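Local coordinates for regulatory protein AsnC (Escherichia coli, PDB 2CG4) that activates transcription of asnA, regulates its own gene, represses gidA expression post-transcriptionally, and binds asparagine between its subunits, at residues I72-K77 / D131-T136. The protein carries 1 engineered substitution. Numbering follows the deposited sequence.
Sequences IGIILK and DEIQST. With ASN (asparagine), chain C.
A single carbonyl, Ile75 O, takes two backbone N-H groups from consecutive residues: Gln134 N at 2.8 Å and Ser135 N at 3.1 Å, both within the plane of the carbonyl. Gln134 and Ser135 thus face one residue and form a classic beta bulge, with the helix-like psi of Gln134 (-47°) expected at its first position. Ile75 N returns a nearly straight bond to Ser135 O, completing the antiparallel hydrogen-bonded pair. Past the bulge the register has shifted by one, so that Leu76 pairs with Ile133, and Lys77 N donates to Glu132 O. The extended side chain of Lys77 lies across the start of 131-136, its CG against Gln134 CB, and sets NZ 2.7 Å from Asp131 O, almost along the C=O axis; the Asp131 carboxylate gives only a long ion pair. Strands 68-76 and 133-147 are here neighbours in the four-stranded antiparallel sheet of the Lrp/AsnC ligand-binding domain, a ferredoxin-like alpha+beta fold of the dimeric alpha-beta barrel group. On the helix-covered face, the side chains of Ile74 and Ile133 meet at a slant, CG2 of Ile74 3.6 Å from CG1 of Ile133, while Thr136 CG2 lies alongside Ile72 CG2 and Ile74 CG1. Ile75 occupies the other face, its CB and CD1 against Ser135 OG. Thr136 turns OG1 into the position between its backbone N and carbonyl carbon (chi1 49°), from where it donates to OXT of the bound asparagine at 2.7 Å. Backbone carbonyls of the second subunit, among them Gly103 O, also bind this ligand, so the pocket is shared between subunits.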
loop_
_atom_site.group_PDB
_atom_site.type_symbol
_atom_site.label_atom_id
_atom_site.label_comp_id
_atom_site.label_asym_id
_atom_site.label_seq_id
_atom_site.Cartn_x
_atom_site.Cartn_y
_atom_site.Cartn_z
ATOM N N ILE A 72 2.522 -14.229 -9.872
ATOM C CA ILE A 72 1.251 -13.924 -9.248
ATOM C C ILE A 72 1.421 -14.050 -7.746
ATOM O O ILE A 72 1.955 -15.044 -7.259
ATOM C CB ILE A 72 0.150 -14.869 -9.773
ATOM C CG1 ILE A 72 0.261 -14.970 -11.300
ATOM C CG2 ILE A 72 -1.236 -14.399 -9.359
ATOM C CD1 ILE A 72 -0.806 -15.762 -11.940
ATOM N N GLY A 73 1.012 -13.020 -7.012
ATOM C CA GLY A 73 0.919 -13.120 -5.563
ATOM C C GLY A 73 -0.489 -13.554 -5.216
ATOM O O GLY A 73 -1.458 -12.948 -5.653
ATOM N N ILE A 74 -0.616 -14.624 -4.457
ATOM C CA ILE A 74 -1.937 -15.106 -4.072
ATOM C C ILE A 74 -2.242 -14.662 -2.647
ATOM O O ILE A 74 -1.429 -14.857 -1.750
ATOM C CB ILE A 74 -2.040 -16.630 -4.205
ATOM C CG1 ILE A 74 -2.176 -17.019 -5.682
ATOM C CG2 ILE A 74 -3.219 -17.169 -3.401
ATOM C CD1 ILE A 74 -0.920 -17.557 -6.271
ATOM N N ILE A 75 -3.394 -14.022 -2.460
ATOM C CA ILE A 75 -3.909 -13.751 -1.130
ATOM C C ILE A 75 -5.084 -14.682 -0.793
ATOM O O ILE A 75 -6.078 -14.754 -1.524
ATOM C CB ILE A 75 -4.315 -12.268 -0.957
ATOM C CG1 ILE A 75 -3.101 -11.348 -1.162
ATOM C CG2 ILE A 75 -4.923 -12.041 0.424
ATOM C CD1 ILE A 75 -3.026 -10.695 -2.554
ATOM N N LEU A 76 -4.949 -15.393 0.319
ATOM C CA LEU A 76 -5.908 -16.398 0.731
ATOM C C LEU A 76 -6.889 -15.787 1.722
ATOM O O LEU A 76 -6.595 -14.756 2.334
ATOM C CB LEU A 76 -5.180 -17.560 1.406
ATOM C CG LEU A 76 -4.207 -18.375 0.562
ATOM C CD1 LEU A 76 -3.569 -19.430 1.417
ATOM C CD2 LEU A 76 -4.912 -18.989 -0.626
ATOM N N LYS A 77 -8.043 -16.433 1.895
ATOM C CA LYS A 77 -9.104 -15.871 2.712
ATOM C C LYS A 77 -8.701 -15.988 4.156
ATOM O O LYS A 77 -9.097 -15.180 4.998
ATOM C CB LYS A 77 -10.420 -16.607 2.471
ATOM C CG LYS A 77 -11.121 -16.197 1.181
ATOM C CD LYS A 77 -12.103 -17.258 0.749
ATOM C CE LYS A 77 -12.752 -16.881 -0.556
ATOM N NZ LYS A 77 -13.628 -17.982 -1.058
ATOM N N ASP A 131 -10.883 -22.222 -4.370
ATOM C CA ASP A 131 -11.892 -21.655 -3.490
ATOM C C ASP A 131 -11.308 -20.925 -2.275
ATOM O O ASP A 131 -11.929 -20.001 -1.757
ATOM C CB ASP A 131 -12.856 -22.768 -3.050
ATOM C CG ASP A 131 -13.527 -22.466 -1.742
ATOM O OD1 ASP A 131 -14.555 -21.749 -1.762
ATOM O OD2 ASP A 131 -13.022 -22.933 -0.692
ATOM N N GLU A 132 -10.120 -21.340 -1.834
ATOM C CA GLU A 132 -9.363 -20.656 -0.766
ATOM C C GLU A 132 -8.825 -19.261 -1.134
ATOM O O GLU A 132 -8.285 -18.557 -0.282
ATOM C CB GLU A 132 -8.169 -21.512 -0.315
ATOM C CG GLU A 132 -8.533 -22.839 0.348
ATOM C CD GLU A 132 -8.596 -23.989 -0.641
ATOM O OE1 GLU A 132 -8.489 -25.161 -0.213
ATOM O OE2 GLU A 132 -8.750 -23.722 -1.850
ATOM N N ILE A 133 -8.949 -18.871 -2.395
ATOM C CA ILE A 133 -8.255 -17.685 -2.890
ATOM C C ILE A 133 -9.185 -16.474 -2.836
ATOM O O ILE A 133 -10.301 -16.503 -3.368
ATOM C CB ILE A 133 -7.707 -17.915 -4.321
ATOM C CG1 ILE A 133 -6.382 -18.676 -4.260
ATOM C CG2 ILE A 133 -7.527 -16.617 -5.053
ATOM C CD1 ILE A 133 -5.982 -19.345 -5.564
ATOM N N GLN A 134 -8.734 -15.417 -2.170
ATOM C CA GLN A 134 -9.528 -14.201 -2.073
ATOM C C GLN A 134 -9.172 -13.237 -3.198
ATOM O O GLN A 134 -10.058 -12.699 -3.863
ATOM C CB GLN A 134 -9.378 -13.536 -0.696
ATOM C CG GLN A 134 -8.889 -12.104 -0.751
ATOM C CD GLN A 134 -9.323 -11.278 0.444
ATOM O OE1 GLN A 134 -10.057 -10.295 0.285
ATOM N NE2 GLN A 134 -8.864 -11.654 1.648
ATOM N N SER A 135 -7.876 -13.034 -3.422
ATOM C CA SER A 135 -7.423 -12.214 -4.552
ATOM C C SER A 135 -6.115 -12.715 -5.145
ATOM O O SER A 135 -5.347 -13.408 -4.480
ATOM C CB SER A 135 -7.293 -10.747 -4.141
ATOM O OG SER A 135 -6.455 -10.610 -3.007
ATOM N N THR A 136 -5.887 -12.376 -6.410
ATOM C CA THR A 136 -4.572 -12.483 -7.013
ATOM C C THR A 136 -4.031 -11.108 -7.398
ATOM O O THR A 136 -4.792 -10.168 -7.590
ATOM C CB THR A 136 -4.578 -13.413 -8.249
ATOM O OG1 THR A 136 -5.658 -13.071 -9.135
ATOM C CG2 THR A 136 -4.692 -14.850 -7.819
HETATM N N ASN C . -6.061 -8.350 -10.040
HETATM C CA ASN C . -5.938 -9.737 -10.577
HETATM C C ASN C . -4.509 -10.137 -10.824
HETATM O O ASN C . -3.700 -9.353 -11.334
HETATM C CB ASN C . -6.744 -9.900 -11.853
HETATM C CG ASN C . -8.218 -9.812 -11.603
HETATM O OD1 ASN C . -8.773 -10.572 -10.807
HETATM N ND2 ASN C . -8.866 -8.869 -12.263
HETATM O OXT ASN C . -4.153 -11.259 -10.484
#